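Side-chain contacts in putative sporulation-specific glycosylase YdhD (Bacillus subtilis subsp. subtilis str. 168, PDB 3CZ8), which probably hydrolyses glycosidic bonds in a polysaccharide during sporulation, the part studied being its glycosyl hydrolase family 18 domain: residues 128-131 / 132-135; 139-143 / 144-148; 206-209 / 210-214. The protein carries 1 engineered substitution. All coordinates share one frame; numbering follows the deposited sequence.

Contact 1 (128-131 / 132-135); sequences DLFT and GFLR
This is an intrahelical contact of aromatic and aliphatic side chains: Phe130 meets Leu134 one turn on and Phe133 three residues on, along the first half of helix 127-143 in the family 18 TIM barrel. The clearest evidence is a CH-pi contact. Leu134 CD1 stands 4.0 Å from the centroid of the Phe130 ring, and 10° off the ring normal, hence over the centre of one face. Both first torsions contribute: Phe130 carries CG anti to its backbone N (chi1 -171°), while Leu134 sets CG beside its N (chi1 -68°), and its further torsion lays CD1 over the ring. Phe133 approaches the same ring obliquely, CD2 to Phe130 CD2 at 4.1 Å. The backbone that sets this spacing is regular, with Leu134 N donating to Phe130 O at 3.0 Å and Arg135 N to Thr131 O at 2.9 Å. Thr131 turns its hydroxyl back to the carbonyl of Arg127. The side chain of Phe130 is about 9 Å from that of Glu120, the predicted proton donor. Phe130 and Leu134 both rest on Ile150 of strand 147-153, Leu134 also reaches helix 168-174, and Phe133 packs against Arg96, Leu99 and Val100 of helix 93-110.

Contact 2 (139-143 / 144-148); sequences DRLQA and GGYVL
Leu141, Gly144 and Tyr146 carry the turn by which helix 127-143 gives way to strand 147-153. Leu141 O is gripped twice: Tyr146 N donates to it at 2.8 Å, from above the carbonyl plane (37° out of it), and Gly144 N adds a weak, strongly bent bond. A further weak bond runs from Gly145 N to Gln142 O at 3.1 Å. With Gly145 at positive phi (77°), the bonds from Tyr146 and Gly145 back into the last turn define a Schellman motif, the classic C-terminal helix cap. The carbonyls of Leu141 and Gln142, in the last turn of the helix, are thus met by amides of the residues that follow.

Apolar packing accompanies the polar cap. The Leu141 and Tyr146 side chains meet at about a right angle, with Leu141 CD2 3.8 Å from Tyr146 CB. The other branch, Leu141 CD1, reaches Leu148 CD1 at 4.2 Å, so the two methyls of one leucine bridge the turn and the first strand residues. Tyr146 has CG anti to its carbonyl carbon (chi1 -56°), which leaves the ring edge, near its plane, beside the helix carbonyl, with Tyr146 CD1 3.6 Å from Leu141 O. That ring also limits what Gly144 could be, since a CB built there would fall 2.8 Å from Tyr146 CE1.

Around the turn, Leu141 and Leu148 converge on Val115 of strand 114-118. Leu141 and Tyr146 both touch Val107 of helix 93-110, while Leu148 leans back on Leu137 and Arg138 of helix 127-143.

Contact 3 (206-209 / 210-214); sequences EFTI and AQVPS
Thr208 O receives two backbone amides at the end of helix 198-208. Val212 N lies 2.8 Å from Thr208 O and nearly in line with its C=O bond, whereas Gln211 N, at 2.9 Å from the same Thr208 O, comes from above the carbonyl plane, 58° out of it. Beyond this fork a bound water ties the turn together: it donates to Ile209 O and, at 2.7 Å, to Val212 O, and it accepts the hydroxyl of Ser214 OG. Ser214 OG is also 3.7 Å from Ile209 CG2.

The turn leads from helix 198-208 into strand 217-220. That strand runs parallel to strand 177-181 in the barrel sheet, so the segment belongs to a beta-alpha-beta crossover, the repeating connection of a TIM barrel. Thr208 and Val212 fit this setting: their side chains lie alongside each other and point the same way, CG2 to CG2 at 3.9 Å. Thr208 keeps OG1 beside its backbone N (chi1 -43°) and CG2 anti to it, which sets that methyl next to Val212. Thr208 faces Ile180 and Ile217 of the two strands, its hydroxyl bonded back to Thr204, and Val212 meets Met178.

Farther along, the end of Gln211 rises over one face of the Phe207 ring, with Gln211 CD 4.2 Å from Phe207 CZ and the amide and ring planes 78° apart. Replacing Phe207 by an alanine would probably leave that amide without the ring beneath it and set it freer to turn. Phe207 also reaches Lys155, and Ile209 packs on Tyr298 and Leu300.

From the N terminus the three contacts follow in series; none nests in or crosses another. Contact 1 closes no loop, lying wholly within helix 127-143. Contact 2 closes the turn from the end of that helix into strand 147-153, completing the unit begun by strand 114-118. These two have centres about 15 Å apart and touch directly, Leu134 O lying 3.5 Å from Leu148 CD2. Contact 3 closes the later turn between helix 198-208 and strand 217-220, and its nearest atoms are about 10 Å from either of the others. Helix 168-174 nevertheless packs against side chains of both contact 1 and contact 3, standing between them in the outer ring of helices.

Contact 1 (128-131 / 132-135)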
ATOM      1  N   ASP A 128     -16.619 -30.334  -4.000  1.00 41.07           N
ATOM      2  CA  ASP A 128     -15.878 -31.572  -3.844  1.00 40.93           C
ATOM      3  C   ASP A 128     -14.780 -31.694  -4.897  1.00 34.55           C
ATOM      4  O   ASP A 128     -13.752 -32.333  -4.659  1.00 36.68           O
ATOM      5  CB  ASP A 128     -16.837 -32.769  -3.867  1.00 36.85           C
ATOM      6  CG  ASP A 128     -17.666 -32.876  -2.590  1.00 55.27           C
ATOM      7  OD1 ASP A 128     -18.600 -33.706  -2.544  1.00 61.03           O
ATOM      8  OD2 ASP A 128     -17.381 -32.127  -1.626  1.00 38.30           O
ATOM      9  N   LEU A 129     -14.990 -31.054  -6.043  1.00 26.89           N
ATOM     10  CA  LEU A 129     -13.990 -31.014  -7.110  1.00 39.83           C
ATOM     11  C   LEU A 129     -12.805 -30.132  -6.745  1.00 38.45           C
ATOM     12  O   LEU A 129     -11.669 -30.411  -7.146  1.00 38.90           O
ATOM     13  CB  LEU A 129     -14.614 -30.534  -8.424  1.00 33.21           C
ATOM     14  CG  LEU A 129     -15.729 -31.400  -9.024  1.00 50.12           C
ATOM     15  CD1 LEU A 129     -16.388 -30.668 -10.177  1.00 51.51           C
ATOM     16  CD2 LEU A 129     -15.216 -32.768  -9.476  1.00 46.82           C
ATOM     17  N   PHE A 130     -13.084 -29.069  -5.992  1.00 42.61           N
ATOM     18  CA  PHE A 130     -12.046 -28.170  -5.484  1.00 40.21           C
ATOM     19  C   PHE A 130     -11.193 -28.887  -4.443  1.00 32.62           C
ATOM     20  O   PHE A 130      -9.971 -28.813  -4.501  1.00 40.25           O
ATOM     21  CB  PHE A 130     -12.660 -26.882  -4.910  1.00 37.81           C
ATOM     22  CG  PHE A 130     -11.651 -25.814  -4.562  1.00 40.35           C
ATOM     23  CD1 PHE A 130     -11.861 -24.982  -3.469  1.00 33.62           C
ATOM     24  CD2 PHE A 130     -10.495 -25.641  -5.318  1.00 24.29           C
ATOM     25  CE1 PHE A 130     -10.944 -23.990  -3.139  1.00 27.18           C
ATOM     26  CE2 PHE A 130      -9.567 -24.662  -4.982  1.00 27.01           C
ATOM     27  CZ  PHE A 130      -9.796 -23.834  -3.896  1.00 33.82           C
ATOM     28  N   THR A 131     -11.845 -29.589  -3.516  1.00 31.25           N
ATOM     29  CA  THR A 131     -11.160 -30.408  -2.514  1.00 37.14           C
ATOM     30  C   THR A 131     -10.275 -31.478  -3.164  1.00 39.11           C
ATOM     31  O   THR A 131      -9.122 -31.663  -2.761  1.00 31.07           O
ATOM     32  CB  THR A 131     -12.167 -31.058  -1.547  1.00 41.16           C
ATOM     33  OG1 THR A 131     -13.021 -30.042  -1.009  1.00 32.78           O
ATOM     34  CG2 THR A 131     -11.458 -31.780  -0.396  1.00 31.64           C
ATOM     35  N   GLY A 132     -10.822 -32.153  -4.174  1.00 28.72           N
ATOM     36  CA  GLY A 132     -10.103 -33.168  -4.940  1.00 31.19           C
ATOM     37  C   GLY A 132      -8.881 -32.623  -5.660  1.00 40.12           C
ATOM     38  O   GLY A 132      -7.821 -33.254  -5.652  1.00 34.56           O
ATOM     39  N   PHE A 133      -9.031 -31.449  -6.274  1.00 34.73           N
ATOM     40  CA  PHE A 133      -7.911 -30.751  -6.913  1.00 28.16           C
ATOM     41  C   PHE A 133      -6.798 -30.446  -5.908  1.00 28.23           C
ATOM     42  O   PHE A 133      -5.615 -30.605  -6.214  1.00 32.36           O
ATOM     43  CB  PHE A 133      -8.391 -29.463  -7.597  1.00 29.08           C
ATOM     44  CG  PHE A 133      -7.296 -28.471  -7.865  1.00 25.31           C
ATOM     45  CD1 PHE A 133      -6.398 -28.670  -8.908  1.00 34.47           C
ATOM     46  CD2 PHE A 133      -7.147 -27.343  -7.059  1.00 37.71           C
ATOM     47  CE1 PHE A 133      -5.369 -27.764  -9.140  1.00 32.94           C
ATOM     48  CE2 PHE A 133      -6.121 -26.433  -7.289  1.00 28.12           C
ATOM     49  CZ  PHE A 133      -5.233 -26.644  -8.326  1.00 31.29           C
ATOM     50  N   LEU A 134      -7.193 -30.005  -4.715  1.00 25.79           N
ATOM     51  CA  LEU A 134      -6.263 -29.653  -3.653  1.00 27.81           C
ATOM     52  C   LEU A 134      -5.569 -30.874  -3.052  1.00 34.05           C
ATOM     53  O   LEU A 134      -4.414 -30.777  -2.626  1.00 29.30           O
ATOM     54  CB  LEU A 134      -6.962 -28.845  -2.559  1.00 21.68           C
ATOM     55  CG  LEU A 134      -7.434 -27.433  -2.928  1.00 26.07           C
ATOM     56  CD1 LEU A 134      -8.337 -26.940  -1.850  1.00 13.34           C
ATOM     57  CD2 LEU A 134      -6.289 -26.449  -3.159  1.00 24.43           C
ATOM     58  N   ARG A 135      -6.275 -32.006  -3.023  1.00 34.12           N
ATOM     59  CA  ARG A 135      -5.677 -33.295  -2.662  1.00 38.23           C
ATOM     60  C   ARG A 135      -4.637 -33.726  -3.696  1.00 31.49           C
ATOM     61  O   ARG A 135      -3.564 -34.208  -3.336  1.00 35.55           O
ATOM     62  CB  ARG A 135      -6.746 -34.385  -2.484  1.00 45.56           C
ATOM     63  CG  ARG A 135      -6.183 -35.810  -2.333  1.00 41.33           C
ATOM     64  CD  ARG A 135      -7.200 -36.799  -1.794  1.00 56.73           C
ATOM     65  NE  ARG A 135      -7.225 -36.816  -0.332  1.00 81.61           N
ATOM     66  CZ  ARG A 135      -8.239 -36.383   0.413  1.00 76.22           C
ATOM     67  NH1 ARG A 135      -8.157 -36.438   1.738  1.00 48.10           N
ATOM     68  NH2 ARG A 135      -9.334 -35.894  -0.160  1.00 60.83           N
TER

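Contact 2 (139-143 / 144-148)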
ATOM      1  N   ASP A 139      -0.478 -33.987  -2.903  1.00 39.10           N
ATOM      2  CA  ASP A 139       0.315 -35.150  -3.179  1.00 38.05           C
ATOM      3  C   ASP A 139       1.544 -34.801  -3.958  1.00 36.62           C
ATOM      4  O   ASP A 139       2.605 -35.230  -3.616  1.00 39.62           O
ATOM      5  CB  ASP A 139      -0.479 -36.180  -3.963  1.00 37.87           C
ATOM      6  CG  ASP A 139      -1.453 -36.915  -3.129  1.00 39.47           C
ATOM      7  OD1 ASP A 139      -2.271 -37.621  -3.691  1.00 54.56           O
ATOM      8  OD2 ASP A 139      -1.422 -36.794  -1.924  1.00 54.18           O
ATOM      9  N   ARG A 140       1.369 -34.024  -5.007  1.00 23.48           N
ATOM     10  CA  ARG A 140       2.446 -33.574  -5.841  1.00 30.54           C
ATOM     11  C   ARG A 140       3.446 -32.691  -5.154  1.00 38.84           C
ATOM     12  O   ARG A 140       4.614 -32.828  -5.313  1.00 43.86           O
ATOM     13  CB  ARG A 140       1.901 -32.867  -7.043  1.00 32.66           C
ATOM     14  CG  ARG A 140       2.901 -32.598  -8.092  1.00 43.46           C
ATOM     15  CD  ARG A 140       2.850 -33.652  -9.139  1.00 52.57           C
ATOM     16  NE  ARG A 140       3.593 -33.324 -10.338  1.00 54.48           N
ATOM     17  CZ  ARG A 140       4.904 -33.377 -10.441  1.00 45.61           C
ATOM     18  NH1 ARG A 140       5.467 -33.057 -11.569  1.00 52.12           N
ATOM     19  NH2 ARG A 140       5.637 -33.728  -9.415  1.00 37.67           N
ATOM     20  N   LEU A 141       2.961 -31.785  -4.361  1.00 40.30           N
ATOM     21  CA  LEU A 141       3.814 -30.785  -3.716  1.00 34.21           C
ATOM     22  C   LEU A 141       4.587 -31.307  -2.524  1.00 28.57           C
ATOM     23  O   LEU A 141       5.759 -30.965  -2.356  1.00 45.47           O
ATOM     24  CB  LEU A 141       3.017 -29.549  -3.290  1.00 35.52           C
ATOM     25  CG  LEU A 141       2.555 -28.577  -4.375  1.00 32.36           C
ATOM     26  CD1 LEU A 141       1.703 -27.523  -3.726  1.00 34.26           C
ATOM     27  CD2 LEU A 141       3.720 -27.943  -5.123  1.00 40.03           C
ATOM     28  N   GLN A 142       3.946 -32.124  -1.693  1.00 36.96           N
ATOM     29  CA  GLN A 142       4.607 -32.637  -0.495  1.00 40.33           C
ATOM     30  C   GLN A 142       5.697 -33.664  -0.812  1.00 36.99           C
ATOM     31  O   GLN A 142       6.639 -33.823  -0.032  1.00 43.79           O
ATOM     32  CB  GLN A 142       3.602 -33.164   0.538  1.00 31.50           C
ATOM     33  CG  GLN A 142       3.426 -34.671   0.602  1.00 56.20           C
ATOM     34  CD  GLN A 142       3.196 -35.169   2.018  1.00 69.61           C
ATOM     35  OE1 GLN A 142       2.722 -34.434   2.883  1.00 70.49           O
ATOM     36  NE2 GLN A 142       3.534 -36.427   2.260  1.00 71.89           N
ATOM     37  N   ALA A 143       5.563 -34.325  -1.967  1.00 34.53           N
ATOM     38  CA  ALA A 143       6.587 -35.213  -2.516  1.00 42.40           C
ATOM     39  C   ALA A 143       7.880 -34.447  -2.790  1.00 52.98           C
ATOM     40  O   ALA A 143       8.975 -34.952  -2.539  1.00 52.78           O
ATOM     41  CB  ALA A 143       6.085 -35.884  -3.792  1.00 37.32           C
ATOM     42  N   GLY A 144       7.739 -33.218  -3.286  1.00 50.51           N
ATOM     43  CA  GLY A 144       8.876 -32.339  -3.520  1.00 39.98           C
ATOM     44  C   GLY A 144       9.239 -31.490  -2.316  1.00 23.86           C
ATOM     45  O   GLY A 144      10.112 -30.638  -2.406  1.00 35.72           O
ATOM     46  N   GLY A 145       8.557 -31.707  -1.195  1.00 30.73           N
ATOM     47  CA  GLY A 145       8.787 -30.932   0.019  1.00 21.84           C
ATOM     48  C   GLY A 145       8.184 -29.528   0.065  1.00 43.27           C
ATOM     49  O   GLY A 145       8.465 -28.763   0.989  1.00 35.06           O
ATOM     50  N   TYR A 146       7.351 -29.192  -0.919  1.00 41.16           N
ATOM     51  CA  TYR A 146       6.692 -27.880  -0.993  1.00 41.68           C
ATOM     52  C   TYR A 146       5.407 -27.799  -0.169  1.00 40.59           C
ATOM     53  O   TYR A 146       4.597 -28.726  -0.168  1.00 48.44           O
ATOM     54  CB  TYR A 146       6.384 -27.522  -2.444  1.00 33.33           C
ATOM     55  CG  TYR A 146       7.590 -27.545  -3.352  1.00 46.85           C
ATOM     56  CD1 TYR A 146       7.856 -28.651  -4.162  1.00 35.82           C
ATOM     57  CD2 TYR A 146       8.465 -26.459  -3.408  1.00 45.31           C
ATOM     58  CE1 TYR A 146       8.965 -28.674  -5.000  1.00 46.36           C
ATOM     59  CE2 TYR A 146       9.575 -26.475  -4.247  1.00 51.15           C
ATOM     60  CZ  TYR A 146       9.818 -27.585  -5.035  1.00 51.40           C
ATOM     61  OH  TYR A 146      10.915 -27.604  -5.855  1.00 56.58           O
ATOM     62  N   VAL A 147       5.228 -26.667   0.503  1.00 37.53           N
ATOM     63  CA  VAL A 147       4.092 -26.406   1.394  1.00 32.00           C
ATOM     64  C   VAL A 147       2.834 -26.034   0.585  1.00 36.60           C
ATOM     65  O   VAL A 147       2.928 -25.391  -0.459  1.00 32.39           O
ATOM     66  CB  VAL A 147       4.464 -25.277   2.413  1.00 39.99           C
ATOM     67  CG1 VAL A 147       3.377 -25.046   3.451  1.00 42.04           C
ATOM     68  CG2 VAL A 147       5.768 -25.610   3.124  1.00 57.63           C
ATOM     69  N   LEU A 148       1.664 -26.472   1.049  1.00 35.99           N
ATOM     70  CA  LEU A 148       0.397 -26.088   0.428  1.00 26.71           C
ATOM     71  C   LEU A 148      -0.419 -25.241   1.384  1.00 27.67           C
ATOM     72  O   LEU A 148      -0.770 -25.680   2.476  1.00 28.21           O
ATOM     73  CB  LEU A 148      -0.403 -27.316  -0.038  1.00 29.41           C
ATOM     74  CG  LEU A 148      -1.786 -27.068  -0.664  1.00 32.83           C
ATOM     75  CD1 LEU A 148      -1.723 -26.124  -1.839  1.00 27.49           C
ATOM     76  CD2 LEU A 148      -2.451 -28.362  -1.079  1.00 26.89           C
TER

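Contact 3 (206-209 / 210-214)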
ATOM      1  N   GLU A 206     -14.815 -20.566  15.790  1.00 40.53           N
ATOM      2  CA  GLU A 206     -15.586 -21.635  16.433  1.00 36.67           C
ATOM      3  C   GLU A 206     -16.047 -22.692  15.430  1.00 36.54           C
ATOM      4  O   GLU A 206     -16.016 -23.888  15.723  1.00 39.02           O
ATOM      5  CB  GLU A 206     -16.798 -21.043  17.163  1.00 29.27           C
ATOM      6  CG  GLU A 206     -17.073 -21.646  18.540  1.00 56.32           C
ATOM      7  CD  GLU A 206     -16.416 -20.862  19.662  1.00 55.34           C
ATOM      8  OE1 GLU A 206     -16.734 -19.665  19.828  1.00 68.19           O
ATOM      9  OE2 GLU A 206     -15.590 -21.446  20.391  1.00 59.53           O
ATOM     10  N   PHE A 207     -16.458 -22.230  14.250  1.00 33.63           N
ATOM     11  CA  PHE A 207     -16.831 -23.093  13.134  1.00 37.12           C
ATOM     12  C   PHE A 207     -15.620 -23.831  12.547  1.00 44.60           C
ATOM     13  O   PHE A 207     -15.736 -24.987  12.131  1.00 47.74           O
ATOM     14  CB  PHE A 207     -17.536 -22.252  12.063  1.00 41.52           C
ATOM     15  CG  PHE A 207     -17.877 -23.001  10.802  1.00 50.03           C
ATOM     16  CD1 PHE A 207     -18.985 -23.845  10.754  1.00 44.00           C
ATOM     17  CD2 PHE A 207     -17.114 -22.830   9.646  1.00 39.62           C
ATOM     18  CE1 PHE A 207     -19.311 -24.529   9.586  1.00 23.09           C
ATOM     19  CE2 PHE A 207     -17.435 -23.505   8.476  1.00 35.40           C
ATOM     20  CZ  PHE A 207     -18.540 -24.355   8.444  1.00 37.91           C
ATOM     21  N   THR A 208     -14.466 -23.165  12.528  1.00 39.56           N
ATOM     22  CA  THR A 208     -13.246 -23.725  11.938  1.00 35.98           C
ATOM     23  C   THR A 208     -12.514 -24.740  12.835  1.00 33.29           C
ATOM     24  O   THR A 208     -12.030 -25.763  12.352  1.00 31.21           O
ATOM     25  CB  THR A 208     -12.260 -22.609  11.509  1.00 37.11           C
ATOM     26  OG1 THR A 208     -12.983 -21.551  10.873  1.00 34.85           O
ATOM     27  CG2 THR A 208     -11.245 -23.149  10.527  1.00 31.65           C
ATOM     28  N   ILE A 209     -12.438 -24.462  14.134  1.00 32.67           N
ATOM     29  CA  ILE A 209     -11.733 -25.338  15.081  1.00 35.26           C
ATOM     30  C   ILE A 209     -12.471 -26.660  15.357  1.00 40.33           C
ATOM     31  O   ILE A 209     -11.926 -27.565  15.994  1.00 47.31           O
ATOM     32  CB  ILE A 209     -11.422 -24.621  16.421  1.00 41.21           C
ATOM     33  CG1 ILE A 209     -12.724 -24.250  17.143  1.00 40.58           C
ATOM     34  CG2 ILE A 209     -10.499 -23.419  16.181  1.00 42.23           C
ATOM     35  CD1 ILE A 209     -12.545 -23.500  18.430  1.00 38.96           C
ATOM     36  N   ALA A 210     -13.708 -26.751  14.878  1.00 38.31           N
ATOM     37  CA  ALA A 210     -14.492 -27.980  14.925  1.00 45.69           C
ATOM     38  C   ALA A 210     -14.230 -28.830  13.689  1.00 41.91           C
ATOM     39  O   ALA A 210     -14.748 -29.939  13.577  1.00 44.92           O
ATOM     40  CB  ALA A 210     -15.977 -27.650  15.030  1.00 43.66           C
ATOM     41  N   GLN A 211     -13.420 -28.308  12.769  1.00 42.64           N
ATOM     42  CA  GLN A 211     -13.208 -28.939  11.473  1.00 40.72           C
ATOM     43  C   GLN A 211     -11.745 -29.073  11.058  1.00 33.31           C
ATOM     44  O   GLN A 211     -11.408 -29.950  10.266  1.00 36.74           O
ATOM     45  CB  GLN A 211     -13.988 -28.184  10.392  1.00 42.12           C
ATOM     46  CG  GLN A 211     -15.448 -28.594  10.286  1.00 53.96           C
ATOM     47  CD  GLN A 211     -16.232 -27.702   9.353  1.00 77.18           C
ATOM     48  OE1 GLN A 211     -16.340 -26.496   9.575  1.00 78.46           O
ATOM     49  NE2 GLN A 211     -16.788 -28.288   8.298  1.00 83.78           N
ATOM     50  N   VAL A 212     -10.884 -28.200  11.582  1.00 35.33           N
ATOM     51  CA  VAL A 212      -9.468 -28.134  11.178  1.00 34.31           C
ATOM     52  C   VAL A 212      -8.591 -28.083  12.441  1.00 24.88           C
ATOM     53  O   VAL A 212      -8.972 -27.422  13.401  1.00 31.99           O
ATOM     54  CB  VAL A 212      -9.181 -26.857  10.309  1.00 36.51           C
ATOM     55  CG1 VAL A 212      -7.825 -26.938   9.635  1.00 29.32           C
ATOM     56  CG2 VAL A 212     -10.260 -26.642   9.239  1.00 43.39           C
ATOM     57  N   PRO A 213      -7.433 -28.790  12.453  1.00 30.99           N
ATOM     58  CA  PRO A 213      -6.451 -28.588  13.527  1.00 26.71           C
ATOM     59  C   PRO A 213      -6.041 -27.126  13.662  1.00 37.61           C
ATOM     60  O   PRO A 213      -5.777 -26.459  12.655  1.00 37.95           O
ATOM     61  CB  PRO A 213      -5.257 -29.443  13.087  1.00 29.72           C
ATOM     62  CG  PRO A 213      -5.841 -30.486  12.235  1.00 23.02           C
ATOM     63  CD  PRO A 213      -6.994 -29.845  11.517  1.00 23.24           C
ATOM     64  N   SER A 214      -6.004 -26.648  14.907  1.00 28.56           N
ATOM     65  CA  SER A 214      -5.802 -25.232  15.218  1.00 33.51           C
ATOM     66  C   SER A 214      -4.474 -24.635  14.738  1.00 30.63           C
ATOM     67  O   SER A 214      -4.407 -23.447  14.417  1.00 35.94           O
ATOM     68  CB  SER A 214      -5.997 -24.989  16.713  1.00 34.16           C
ATOM     69  OG  SER A 214      -7.356 -25.213  17.073  1.00 27.72           O
TER
HETATM   70  O   HOH W   1      -9.001 -27.163  16.082  1.00 37.88           O